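Local coordinates for protein Phosphoglucosamine/phosphogalactosamine mutase (Sulfolobus tokodaii, PDB 2F7L) that interconverts glucosamine 6-phosphate and glucosamine 1-phosphate, and the galactosamine counterparts, for the synthesis of UDP-N-acetylhexosamines, using magnesium as cofactor, at residues E21-L26 with K55-G60; R44-G49 with G71-T76; V93-H98 with G105-D110; D112-R117 with Q337-G342. One frame throughout, in Å; residues are numbered along the deposited sequence.

Contact 1: residues E21-L26 with K55-G60; sequences ELVLKL and KIVEGG
Val23 and Leu24 of helix 20-34 pack on Ile56, Val57 and Gly60 of helix 50-63, a helix pair on one face of the alpha/beta/alpha domain I sheet. The short segments run roughly parallel. Their axes come within 8.2 Å and cross at -35°. The contact is apolar, and no hydrogen bond spans it. Val23 CG1, anti to its backbone N (chi1 171°), meets Val57 CG2 at 3.5 Å. The same methyl is 4.0 Å from Ile56 CG2, where the two side chains meet at about a right angle. Ile56 CG2 also fits against the backbone of the facing helix, 3.5 Å from Leu24 N. It reaches Leu24 CB at 3.7 Å. One turn along, Leu24 CD1 rests on Gly60 CA at 3.8 Å. Gly60 has no side chain. A CB here would press toward Leu24 O, and the backbones come close, with Leu24 CA and Gly60 CA 5.4 Å apart. The pair packs against strand 103-109 of the sheet, where Ile106 touches Val23, Leu26 and Val57. Helix 118-130 borders the other flank of helix 20-34, with Phe128 against Leu22 and Lys25, and Ile124 against Leu26.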
loop_
_atom_site.group_PDB
_atom_site.type_symbol
_atom_site.label_atom_id
_atom_site.label_comp_id
_atom_site.label_asym_id
_atom_site.label_seq_id
_atom_site.Cartn_x
_atom_site.Cartn_y
_atom_site.Cartn_z
ATOM N N GLU A 21 8.943 12.035 -22.877
ATOM C CA GLU A 21 7.880 12.654 -23.692
ATOM C C GLU A 21 6.471 12.416 -23.155
ATOM O O GLU A 21 5.624 13.325 -23.180
ATOM C CB GLU A 21 7.922 12.147 -25.129
ATOM C CG GLU A 21 9.247 12.288 -25.802
ATOM C CD GLU A 21 10.253 11.266 -25.297
ATOM O OE1 GLU A 21 9.901 10.061 -25.205
ATOM O OE2 GLU A 21 11.403 11.667 -25.009
ATOM N N LEU A 22 6.226 11.191 -22.692
ATOM C CA LEU A 22 4.937 10.838 -22.151
ATOM C C LEU A 22 4.706 11.596 -20.855
ATOM O O LEU A 22 3.665 12.241 -20.681
ATOM C CB LEU A 22 4.869 9.329 -21.901
ATOM C CG LEU A 22 3.625 8.712 -21.229
ATOM C CD1 LEU A 22 2.338 9.215 -21.813
ATOM C CD2 LEU A 22 3.684 7.233 -21.437
ATOM N N VAL A 23 5.682 11.529 -19.953
ATOM C CA VAL A 23 5.578 12.209 -18.678
ATOM C C VAL A 23 5.429 13.708 -18.920
ATOM O O VAL A 23 4.729 14.406 -18.196
ATOM C CB VAL A 23 6.823 11.922 -17.804
ATOM C CG1 VAL A 23 6.812 12.813 -16.540
ATOM C CG2 VAL A 23 6.858 10.437 -17.428
ATOM N N LEU A 24 6.075 14.223 -19.944
ATOM C CA LEU A 24 5.922 15.639 -20.193
ATOM C C LEU A 24 4.446 15.970 -20.492
ATOM O O LEU A 24 3.909 16.967 -19.978
ATOM C CB LEU A 24 6.815 16.100 -21.354
ATOM C CG LEU A 24 6.562 17.558 -21.770
ATOM C CD1 LEU A 24 6.804 18.487 -20.585
ATOM C CD2 LEU A 24 7.440 17.920 -22.940
ATOM N N LYS A 25 3.794 15.142 -21.309
ATOM C CA LYS A 25 2.393 15.376 -21.662
ATOM C C LYS A 25 1.467 15.154 -20.468
ATOM O O LYS A 25 0.551 15.960 -20.204
ATOM C CB LYS A 25 1.988 14.458 -22.818
ATOM C CG LYS A 25 0.773 14.908 -23.624
ATOM C CD LYS A 25 0.870 14.308 -25.008
ATOM C CE LYS A 25 -0.427 13.653 -25.424
ATOM N NZ LYS A 25 -0.387 13.129 -26.819
ATOM N N LEU A 26 1.723 14.058 -19.756
ATOM C CA LEU A 26 0.959 13.694 -18.578
ATOM C C LEU A 26 1.012 14.825 -17.533
ATOM O O LEU A 26 0.077 14.997 -16.760
ATOM C CB LEU A 26 1.522 12.389 -18.010
ATOM C CG LEU A 26 0.701 11.509 -17.056
ATOM C CD1 LEU A 26 1.297 11.573 -15.677
ATOM C CD2 LEU A 26 -0.766 11.937 -17.035
ATOM N N LYS A 55 12.578 16.448 -13.266
ATOM C CA LYS A 55 12.818 17.633 -14.063
ATOM C C LYS A 55 11.733 17.773 -15.153
ATOM O O LYS A 55 11.260 18.874 -15.442
ATOM C CB LYS A 55 14.206 17.553 -14.699
ATOM C CG LYS A 55 15.341 17.402 -13.698
ATOM C CD LYS A 55 15.800 18.730 -13.126
ATOM C CE LYS A 55 15.867 18.652 -11.593
ATOM N NZ LYS A 55 16.390 17.324 -11.090
ATOM N N ILE A 56 11.334 16.656 -15.747
ATOM C CA ILE A 56 10.325 16.694 -16.793
ATOM C C ILE A 56 8.980 17.160 -16.227
ATOM O O ILE A 56 8.320 18.017 -16.816
ATOM C CB ILE A 56 10.146 15.294 -17.483
ATOM C CG1 ILE A 56 11.475 14.813 -18.103
ATOM C CG2 ILE A 56 9.069 15.386 -18.563
ATOM C CD1 ILE A 56 11.993 15.663 -19.271
ATOM N N VAL A 57 8.592 16.598 -15.084
ATOM C CA VAL A 57 7.343 16.952 -14.437
ATOM C C VAL A 57 7.308 18.445 -14.099
ATOM O O VAL A 57 6.334 19.140 -14.425
ATOM C CB VAL A 57 7.112 16.084 -13.128
ATOM C CG1 VAL A 57 6.016 16.715 -12.239
ATOM C CG2 VAL A 57 6.715 14.636 -13.505
ATOM N N GLU A 58 8.365 18.931 -13.448
ATOM C CA GLU A 58 8.472 20.340 -13.064
ATOM C C GLU A 58 8.396 21.246 -14.285
ATOM O O GLU A 58 7.694 22.282 -14.276
ATOM C CB GLU A 58 9.770 20.573 -12.300
ATOM C CG GLU A 58 9.722 19.899 -10.952
ATOM C CD GLU A 58 11.017 19.959 -10.159
ATOM O OE1 GLU A 58 10.959 19.477 -9.010
ATOM O OE2 GLU A 58 12.061 20.459 -10.659
ATOM N N GLY A 59 9.116 20.857 -15.332
ATOM C CA GLY A 59 9.072 21.622 -16.560
ATOM C C GLY A 59 7.642 21.596 -17.083
ATOM O O GLY A 59 7.111 22.620 -17.497
ATOM N N GLY A 60 7.006 20.429 -17.039
ATOM C CA GLY A 60 5.635 20.310 -17.507
ATOM C C GLY A 60 4.619 21.138 -16.734
ATOM O O GLY A 60 3.737 21.780 -17.327
#

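Contact 2: residues R44-G49 with G71-T76; sequences RDVRAG and GGMAPT
Arg44 and Met73 face each other at the ends of two parallel strands, 39-44 and 67-73. The backbone bonds come first. Arg44 N donates to Gly72 O at 2.9 Å, and Ala74 N donates to Arg44 O, also at 2.9 Å. The two bonds bracket Met73, whose CA lies 3.0 Å from Arg44 O in a CA-H...O contact.

Side-chain packing follows. The Arg44 and Met73 side chains run alongside one another in the same direction. Arg44 CG stands between its backbone N and carbonyl carbon (chi1 79°), beside Met73 CG. The guanidinium then spreads over the methionine. Met73 CG sits 3.4 Å above one guanidinium face, displaced toward the rim, and Met73 SD is 3.7 Å from Arg44 NH2. An alanine in place of Arg44 would probably keep the strand pairing but leave one flank of the Met73 side chain without this cover.

Polar side-chain bonds hold the loop. Asp45 OD1 accepts from Arg47 N at 2.8 Å, closing an Asx turn, with the donor above the carboxylate plane. Asp45 OD2 forms a salt bridge to Arg47 NE at 3.0 Å and accepts a hydrogen bond from Thr95 OG1. The Arg47 guanidinium goes on to the backbone oxygens of Ser97, Asn99 and Pro100.

Strands 39-44 and 67-73 are joined through helix 50-63 in a beta-alpha-beta crossover. As in other alpha/beta folds, the loops beyond the strand ends border the active site: the Asp45 side chain is about 4 Å from that of Asp243, a probable magnesium ligand.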
loop_
_atom_site.group_PDB
_atom_site.type_symbol
_atom_site.label_atom_id
_atom_site.label_comp_id
_atom_site.label_asym_id
_atom_site.label_seq_id
_atom_site.Cartn_x
_atom_site.Cartn_y
_atom_site.Cartn_z
ATOM N N ARG A 44 9.800 12.118 -4.883
ATOM C CA ARG A 44 10.147 10.852 -5.564
ATOM C C ARG A 44 10.729 9.758 -4.685
ATOM O O ARG A 44 11.258 10.018 -3.607
ATOM C CB ARG A 44 11.150 11.110 -6.690
ATOM C CG ARG A 44 12.581 11.289 -6.215
ATOM C CD ARG A 44 13.447 11.726 -7.373
ATOM N NE ARG A 44 14.720 11.019 -7.395
ATOM C CZ ARG A 44 15.836 11.465 -6.824
ATOM N NH1 ARG A 44 15.838 12.638 -6.182
ATOM N NH2 ARG A 44 16.952 10.733 -6.892
ATOM N N ASP A 45 10.625 8.520 -5.146
ATOM C CA ASP A 45 11.205 7.447 -4.386
ATOM C C ASP A 45 12.624 7.259 -4.937
ATOM O O ASP A 45 13.178 8.153 -5.577
ATOM C CB ASP A 45 10.363 6.178 -4.492
ATOM C CG ASP A 45 10.466 5.511 -5.847
ATOM O OD1 ASP A 45 11.265 5.973 -6.697
ATOM O OD2 ASP A 45 9.743 4.514 -6.051
ATOM N N VAL A 46 13.228 6.107 -4.732
ATOM C CA VAL A 46 14.599 5.971 -5.179
ATOM C C VAL A 46 14.854 5.521 -6.607
ATOM O O VAL A 46 15.982 5.585 -7.070
ATOM C CB VAL A 46 15.374 5.021 -4.208
ATOM C CG1 VAL A 46 15.051 3.555 -4.522
ATOM C CG2 VAL A 46 16.864 5.288 -4.282
ATOM N N ARG A 47 13.814 5.112 -7.314
ATOM C CA ARG A 47 13.957 4.551 -8.662
ATOM C C ARG A 47 14.815 5.177 -9.767
ATOM O O ARG A 47 15.123 6.350 -9.780
ATOM C CB ARG A 47 12.567 4.251 -9.221
ATOM C CG ARG A 47 11.839 3.193 -8.457
ATOM C CD ARG A 47 10.365 3.251 -8.744
ATOM N NE ARG A 47 9.631 2.253 -7.969
ATOM C CZ ARG A 47 9.695 0.935 -8.181
ATOM N NH1 ARG A 47 10.462 0.445 -9.156
ATOM N NH2 ARG A 47 8.996 0.109 -7.404
ATOM N N ALA A 48 15.183 4.321 -10.708
ATOM C CA ALA A 48 16.003 4.642 -11.857
ATOM C C ALA A 48 15.737 5.942 -12.621
ATOM O O ALA A 48 16.675 6.673 -12.944
ATOM C CB ALA A 48 15.980 3.474 -12.820
ATOM N N GLY A 49 14.515 6.290 -12.952
ATOM C CA GLY A 49 14.447 7.546 -13.702
ATOM C C GLY A 49 14.233 8.801 -12.865
ATOM O O GLY A 49 13.817 9.845 -13.372
ATOM N N GLY A 71 9.993 18.420 -3.126
ATOM C CA GLY A 71 10.175 17.827 -1.822
ATOM C C GLY A 71 11.213 16.725 -1.801
ATOM O O GLY A 71 11.323 16.020 -0.811
ATOM N N GLY A 72 11.988 16.573 -2.869
ATOM C CA GLY A 72 13.001 15.524 -2.908
ATOM C C GLY A 72 12.510 14.088 -2.739
ATOM O O GLY A 72 11.358 13.764 -3.049
ATOM N N MET A 73 13.387 13.213 -2.249
ATOM C CA MET A 73 13.048 11.805 -2.036
ATOM C C MET A 73 12.343 11.512 -0.711
ATOM O O MET A 73 12.807 11.932 0.349
ATOM C CB MET A 73 14.296 10.936 -2.096
ATOM C CG MET A 73 14.959 10.876 -3.431
ATOM S SD MET A 73 16.289 9.650 -3.383
ATOM C CE MET A 73 17.675 10.789 -2.894
ATOM N N ALA A 74 11.242 10.765 -0.759
ATOM C CA ALA A 74 10.551 10.446 0.476
ATOM C C ALA A 74 9.523 9.359 0.300
ATOM O O ALA A 74 9.157 9.027 -0.813
ATOM C CB ALA A 74 9.869 11.701 1.019
ATOM N N PRO A 75 9.094 8.738 1.400
ATOM C CA PRO A 75 8.072 7.704 1.261
ATOM C C PRO A 75 6.821 8.425 0.711
ATOM O O PRO A 75 6.647 9.638 0.931
ATOM C CB PRO A 75 7.879 7.231 2.705
ATOM C CG PRO A 75 9.223 7.314 3.248
ATOM C CD PRO A 75 9.769 8.624 2.707
ATOM N N THR A 76 5.964 7.700 -0.010
ATOM C CA THR A 76 4.743 8.314 -0.549
ATOM C C THR A 76 3.830 8.791 0.584
ATOM O O THR A 76 3.286 9.893 0.508
ATOM C CB THR A 76 3.995 7.348 -1.506
ATOM O OG1 THR A 76 4.814 7.117 -2.656
ATOM C CG2 THR A 76 2.683 7.940 -1.968
#

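Contact 3: residues V93-H98 with G105-D110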
loop_
_atom_site.group_PDB
_atom_site.type_symbol
_atom_site.label_atom_id
_atom_site.label_comp_id
_atom_site.label_asym_id
_atom_site.label_seq_id
_atom_site.Cartn_x
_atom_site.Cartn_y
_atom_site.Cartn_z
ATOM N N VAL A 93 3.947 12.231 -7.162
ATOM C CA VAL A 93 5.078 11.414 -6.732
ATOM C C VAL A 93 5.588 10.534 -7.911
ATOM O O VAL A 93 4.795 9.872 -8.610
ATOM C CB VAL A 93 4.648 10.466 -5.569
ATOM C CG1 VAL A 93 5.828 9.743 -5.044
ATOM C CG2 VAL A 93 3.976 11.226 -4.479
ATOM N N ILE A 94 6.903 10.524 -8.118
ATOM C CA ILE A 94 7.530 9.725 -9.177
ATOM C C ILE A 94 7.851 8.393 -8.544
ATOM O O ILE A 94 8.838 8.278 -7.818
ATOM C CB ILE A 94 8.863 10.367 -9.695
ATOM C CG1 ILE A 94 8.575 11.628 -10.512
ATOM C CG2 ILE A 94 9.590 9.408 -10.627
ATOM C CD1 ILE A 94 7.643 12.598 -9.851
ATOM N N THR A 95 7.028 7.387 -8.836
ATOM C CA THR A 95 7.200 6.064 -8.242
ATOM C C THR A 95 6.482 4.945 -8.990
ATOM O O THR A 95 5.492 5.179 -9.691
ATOM C CB THR A 95 6.676 6.074 -6.778
ATOM O OG1 THR A 95 7.084 4.881 -6.098
ATOM C CG2 THR A 95 5.137 6.178 -6.759
ATOM N N ALA A 96 6.982 3.722 -8.827
ATOM C CA ALA A 96 6.366 2.547 -9.457
ATOM C C ALA A 96 5.929 1.577 -8.355
ATOM O O ALA A 96 5.862 0.369 -8.547
ATOM C CB ALA A 96 7.343 1.862 -10.431
ATOM N N SER A 97 5.645 2.137 -7.189
ATOM C CA SER A 97 5.183 1.373 -6.037
ATOM C C SER A 97 6.072 0.160 -5.689
ATOM O O SER A 97 7.168 0.314 -5.126
ATOM C CB SER A 97 3.723 0.933 -6.280
ATOM O OG SER A 97 3.046 0.575 -5.072
ATOM N N HIS A 98 5.593 -1.031 -6.044
ATOM C CA HIS A 98 6.270 -2.304 -5.757
ATOM C C HIS A 98 6.967 -2.939 -6.979
ATOM O O HIS A 98 7.782 -3.867 -6.823
ATOM C CB HIS A 98 5.232 -3.299 -5.254
ATOM C CG HIS A 98 4.088 -3.454 -6.207
ATOM N ND1 HIS A 98 3.059 -2.538 -6.283
ATOM C CD2 HIS A 98 3.878 -4.338 -7.211
ATOM C CE1 HIS A 98 2.269 -2.851 -7.294
ATOM N NE2 HIS A 98 2.744 -3.938 -7.875
ATOM N N GLY A 105 6.915 5.443 -12.380
ATOM C CA GLY A 105 5.625 5.927 -12.818
ATOM C C GLY A 105 5.176 7.237 -12.206
ATOM O O GLY A 105 5.947 7.956 -11.570
ATOM N N ILE A 106 3.911 7.559 -12.390
ATOM C CA ILE A 106 3.411 8.793 -11.859
ATOM C C ILE A 106 2.204 8.555 -11.015
ATOM O O ILE A 106 1.250 7.946 -11.471
ATOM C CB ILE A 106 2.992 9.741 -12.976
ATOM C CG1 ILE A 106 4.178 10.038 -13.896
ATOM C CG2 ILE A 106 2.431 11.014 -12.383
ATOM C CD1 ILE A 106 5.222 10.921 -13.276
ATOM N N LYS A 107 2.251 9.007 -9.770
ATOM C CA LYS A 107 1.106 8.912 -8.871
ATOM C C LYS A 107 0.672 10.372 -8.709
ATOM O O LYS A 107 1.504 11.292 -8.742
ATOM C CB LYS A 107 1.510 8.352 -7.505
ATOM C CG LYS A 107 1.245 6.864 -7.319
ATOM C CD LYS A 107 1.592 6.404 -5.906
ATOM C CE LYS A 107 1.533 4.873 -5.769
ATOM N NZ LYS A 107 2.149 4.311 -4.493
ATOM N N VAL A 108 -0.620 10.614 -8.588
ATOM C CA VAL A 108 -1.032 11.988 -8.377
ATOM C C VAL A 108 -1.965 12.029 -7.184
ATOM O O VAL A 108 -2.990 11.356 -7.161
ATOM C CB VAL A 108 -1.665 12.632 -9.676
ATOM C CG1 VAL A 108 -1.670 11.625 -10.801
ATOM C CG2 VAL A 108 -3.024 13.210 -9.398
ATOM N N VAL A 109 -1.560 12.791 -6.173
ATOM C CA VAL A 109 -2.345 12.928 -4.965
ATOM C C VAL A 109 -3.124 14.228 -4.921
ATOM O O VAL A 109 -2.580 15.306 -5.129
ATOM C CB VAL A 109 -1.463 12.797 -3.704
ATOM C CG1 VAL A 109 -0.016 12.867 -4.084
ATOM C CG2 VAL A 109 -1.814 13.868 -2.693
ATOM N N ASP A 110 -4.416 14.099 -4.650
ATOM C CA ASP A 110 -5.318 15.239 -4.569
ATOM C C ASP A 110 -5.217 16.039 -3.269
ATOM O O ASP A 110 -4.449 15.712 -2.366
ATOM C CB ASP A 110 -6.764 14.780 -4.766
ATOM C CG ASP A 110 -7.717 15.938 -4.944
ATOM O OD1 ASP A 110 -7.664 16.605 -5.988
ATOM O OD2 ASP A 110 -8.517 16.195 -4.024
#
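Val93 and Lys107 meet through their flat peptide groups. Lys107 N lies in the plane of the Val93 carbonyl and donates to Val93 O at 2.9 Å. The return bond, Val93 N to Lys107 O, is 3.1 Å, with the donor 36° out of the carbonyl plane. Thr95 N donates to Gly105 O at 3.0 Å from farther above the carbonyl plane, 50° out of it. Ile94 and Ile106 form the non-hydrogen-bonded pair. Strands 90-94 and 103-109 are the arms of an antiparallel beta hairpin in the domain I sheet. The chain between them carries Ser97, probably the phosphoserine intermediate as in related mutases, here unphosphorylated. Thr95 OG1 is anti to its backbone N (chi1 -168°) and accepts from Ser97 N at 3.3 Å, forming an ST turn. It also bonds Asp45 OD2. Its other branch, CG2, packs on the extended Lys107 chain, 3.7 Å from CD. An alanine at Thr95 would probably leave Ser97 N and Asp45 OD2 without this partner and open a gap beside the Lys107 chain. Lys107 NZ ends 3.9 Å from Ser97 OG, and salt-bridges Asp8 and the probable magnesium ligands Asp243 and Asp245. Ser97 OG bonds Asp8.

Contact 4: residues D112-R117 with Q337-G342; sequences DGIEIR and QYVRDG
The side chains of Ile114 and Val339 lie alongside and run opposite ways, with Ile114 CG2 4.1 Å from Val339 CG1. That valine methyl, anti to its carbonyl carbon (chi1 -66°), comes 3.7 Å from Gly113 O and 3.9 Å from Ile114 CA. Glu115 comes across Val339 at a slant, with OE1 4.1 Å from the same CG1. Ile114 also crosses Tyr338, its CD1 reaching Tyr338 CB at 4.0 Å. These are loop-to-loop contacts between domain I and domain III of the mutase. Residues 112-117 precede helix 118-130, and residues 337-342 run into helix 342-356. Each loop is braced from within. Asp112 OD2 accepts from Ile114 N at 3.2 Å, from above the carboxylate plane, making an Asx turn. Gln337 NE2 donates to Asp341 OD2 at 2.9 Å. The acceptor uses its anti lone pair and lies close to the amide plane. Asp341 is also the N-cap of helix 342-356, with OD1 accepting from Met344 N. Glu115 OE1 and Arg340 NE are of opposite charge but stay 5.2 Å apart. Arg340 NH2 instead makes salt bridges to Asp8 and to Asp245, a probable magnesium ligand.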
loop_
_atom_site.group_PDB
_atom_site.type_symbol
_atom_site.label_atom_id
_atom_site.label_comp_id
_atom_site.label_asym_id
_atom_site.label_seq_id
_atom_site.Cartn_x
_atom_site.Cartn_y
_atom_site.Cartn_z
ATOM N N ASP A 112 -6.793 16.291 -0.586
ATOM C CA ASP A 112 -6.964 15.595 0.691
ATOM C C ASP A 112 -5.812 14.691 1.164
ATOM O O ASP A 112 -5.859 14.166 2.269
ATOM C CB ASP A 112 -8.293 14.803 0.664
ATOM C CG ASP A 112 -8.405 13.828 -0.531
ATOM O OD1 ASP A 112 -9.508 13.246 -0.727
ATOM O OD2 ASP A 112 -7.400 13.635 -1.266
ATOM N N GLY A 113 -4.783 14.511 0.340
ATOM C CA GLY A 113 -3.657 13.686 0.739
ATOM C C GLY A 113 -3.746 12.270 0.214
ATOM O O GLY A 113 -2.818 11.478 0.353
ATOM N N ILE A 114 -4.874 11.947 -0.393
ATOM C CA ILE A 114 -5.082 10.629 -0.953
ATOM C C ILE A 114 -4.877 10.733 -2.466
ATOM O O ILE A 114 -4.938 11.808 -3.028
ATOM C CB ILE A 114 -6.519 10.167 -0.662
ATOM C CG1 ILE A 114 -6.867 10.518 0.782
ATOM C CG2 ILE A 114 -6.666 8.665 -0.903
ATOM C CD1 ILE A 114 -8.283 10.181 1.178
ATOM N N GLU A 115 -4.609 9.623 -3.130
ATOM C CA GLU A 115 -4.463 9.660 -4.581
ATOM C C GLU A 115 -5.818 10.080 -5.162
ATOM O O GLU A 115 -6.870 9.859 -4.555
ATOM C CB GLU A 115 -4.083 8.282 -5.090
ATOM C CG GLU A 115 -4.062 7.269 -3.975
ATOM C CD GLU A 115 -2.661 6.961 -3.481
ATOM O OE1 GLU A 115 -2.544 6.363 -2.382
ATOM O OE2 GLU A 115 -1.690 7.297 -4.204
ATOM N N ILE A 116 -5.795 10.691 -6.339
ATOM C CA ILE A 116 -7.027 11.154 -6.967
ATOM C C ILE A 116 -8.013 10.026 -7.229
ATOM O O ILE A 116 -7.613 8.899 -7.518
ATOM C CB ILE A 116 -6.732 11.911 -8.304
ATOM C CG1 ILE A 116 -5.863 11.039 -9.219
ATOM C CG2 ILE A 116 -6.037 13.249 -8.008
ATOM C CD1 ILE A 116 -5.660 11.575 -10.621
ATOM N N ARG A 117 -9.298 10.345 -7.097
ATOM C CA ARG A 117 -10.368 9.395 -7.346
ATOM C C ARG A 117 -10.334 9.031 -8.826
ATOM O O ARG A 117 -9.735 9.748 -9.627
ATOM C CB ARG A 117 -11.712 10.022 -7.002
ATOM C CG ARG A 117 -12.002 10.097 -5.515
ATOM C CD ARG A 117 -13.113 11.090 -5.214
ATOM N NE ARG A 117 -13.466 11.081 -3.799
ATOM C CZ ARG A 117 -14.022 10.039 -3.180
ATOM N NH1 ARG A 117 -14.279 8.930 -3.862
ATOM N NH2 ARG A 117 -14.334 10.105 -1.886
ATOM N N GLN A 337 -3.448 9.526 8.947
ATOM C CA GLN A 337 -3.941 9.753 7.596
ATOM C C GLN A 337 -4.659 8.523 7.049
ATOM O O GLN A 337 -4.508 7.417 7.582
ATOM C CB GLN A 337 -2.823 10.213 6.647
ATOM C CG GLN A 337 -1.583 9.379 6.541
ATOM C CD GLN A 337 -0.572 10.054 5.636
ATOM O OE1 GLN A 337 -0.902 11.019 4.949
ATOM N NE2 GLN A 337 0.657 9.552 5.618
ATOM N N TYR A 338 -5.454 8.730 6.000
ATOM C CA TYR A 338 -6.225 7.656 5.394
ATOM C C TYR A 338 -5.452 6.704 4.499
ATOM O O TYR A 338 -5.953 5.624 4.180
ATOM C CB TYR A 338 -7.400 8.235 4.605
ATOM C CG TYR A 338 -8.432 8.885 5.491
ATOM C CD1 TYR A 338 -9.196 8.123 6.399
ATOM C CD2 TYR A 338 -8.602 10.269 5.481
ATOM C CE1 TYR A 338 -10.073 8.731 7.261
ATOM C CE2 TYR A 338 -9.479 10.878 6.336
ATOM C CZ TYR A 338 -10.199 10.112 7.215
ATOM O OH TYR A 338 -11.034 10.766 8.066
ATOM N N VAL A 339 -4.243 7.087 4.100
ATOM C CA VAL A 339 -3.439 6.244 3.223
ATOM C C VAL A 339 -2.592 5.213 3.958
ATOM O O VAL A 339 -2.418 5.297 5.167
ATOM C CB VAL A 339 -2.496 7.107 2.305
ATOM C CG1 VAL A 339 -3.337 7.951 1.330
ATOM C CG2 VAL A 339 -1.577 7.984 3.155
ATOM N N ARG A 340 -2.085 4.233 3.218
ATOM C CA ARG A 340 -1.226 3.200 3.777
ATOM C C ARG A 340 0.054 3.894 4.199
ATOM O O ARG A 340 0.645 4.612 3.402
ATOM C CB ARG A 340 -0.866 2.180 2.715
ATOM C CG ARG A 340 -1.892 2.033 1.656
ATOM C CD ARG A 340 -1.391 1.076 0.654
ATOM N NE ARG A 340 -0.875 1.755 -0.525
ATOM C CZ ARG A 340 -0.353 1.115 -1.565
ATOM N NH1 ARG A 340 -0.276 -0.219 -1.551
ATOM N NH2 ARG A 340 0.073 1.800 -2.616
ATOM N N ASP A 341 0.504 3.649 5.428
ATOM C CA ASP A 341 1.698 4.304 5.945
ATOM C C ASP A 341 2.587 3.328 6.726
ATOM O O ASP A 341 2.344 3.062 7.898
ATOM C CB ASP A 341 1.244 5.469 6.831
ATOM C CG ASP A 341 2.370 6.396 7.207
ATOM O OD1 ASP A 341 3.431 5.905 7.659
ATOM O OD2 ASP A 341 2.194 7.624 7.071
ATOM N N GLY A 342 3.625 2.811 6.074
ATOM C CA GLY A 342 4.529 1.852 6.701
ATOM C C GLY A 342 5.189 2.235 8.023
ATOM O O GLY A 342 5.252 1.431 8.960
#

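Contacts 1, 2 and 3 all belong to domain I; contact 4 alone joins it to domain III. Contacts 3 and 4 are buried, and contact 2 is partly buried. Contact 1 is mostly buried, with an exposed leucine at its edge. It is apolar helix packing away from the annotated sites. Contact 3 supplies the strand on which the helices of contact 1 pack. Contacts 2 and 3 share one sheet, parallel pairing in the first and antiparallel in the second, and are tied by polar groups of the Asp45 and Arg47 loop. Contact 4 has no hydrogen bond across it, but Val108 O probably bonds Ile116 N, linking it to contact 3. Polar chemistry gathers in contacts 2 to 4, near the probable magnesium site.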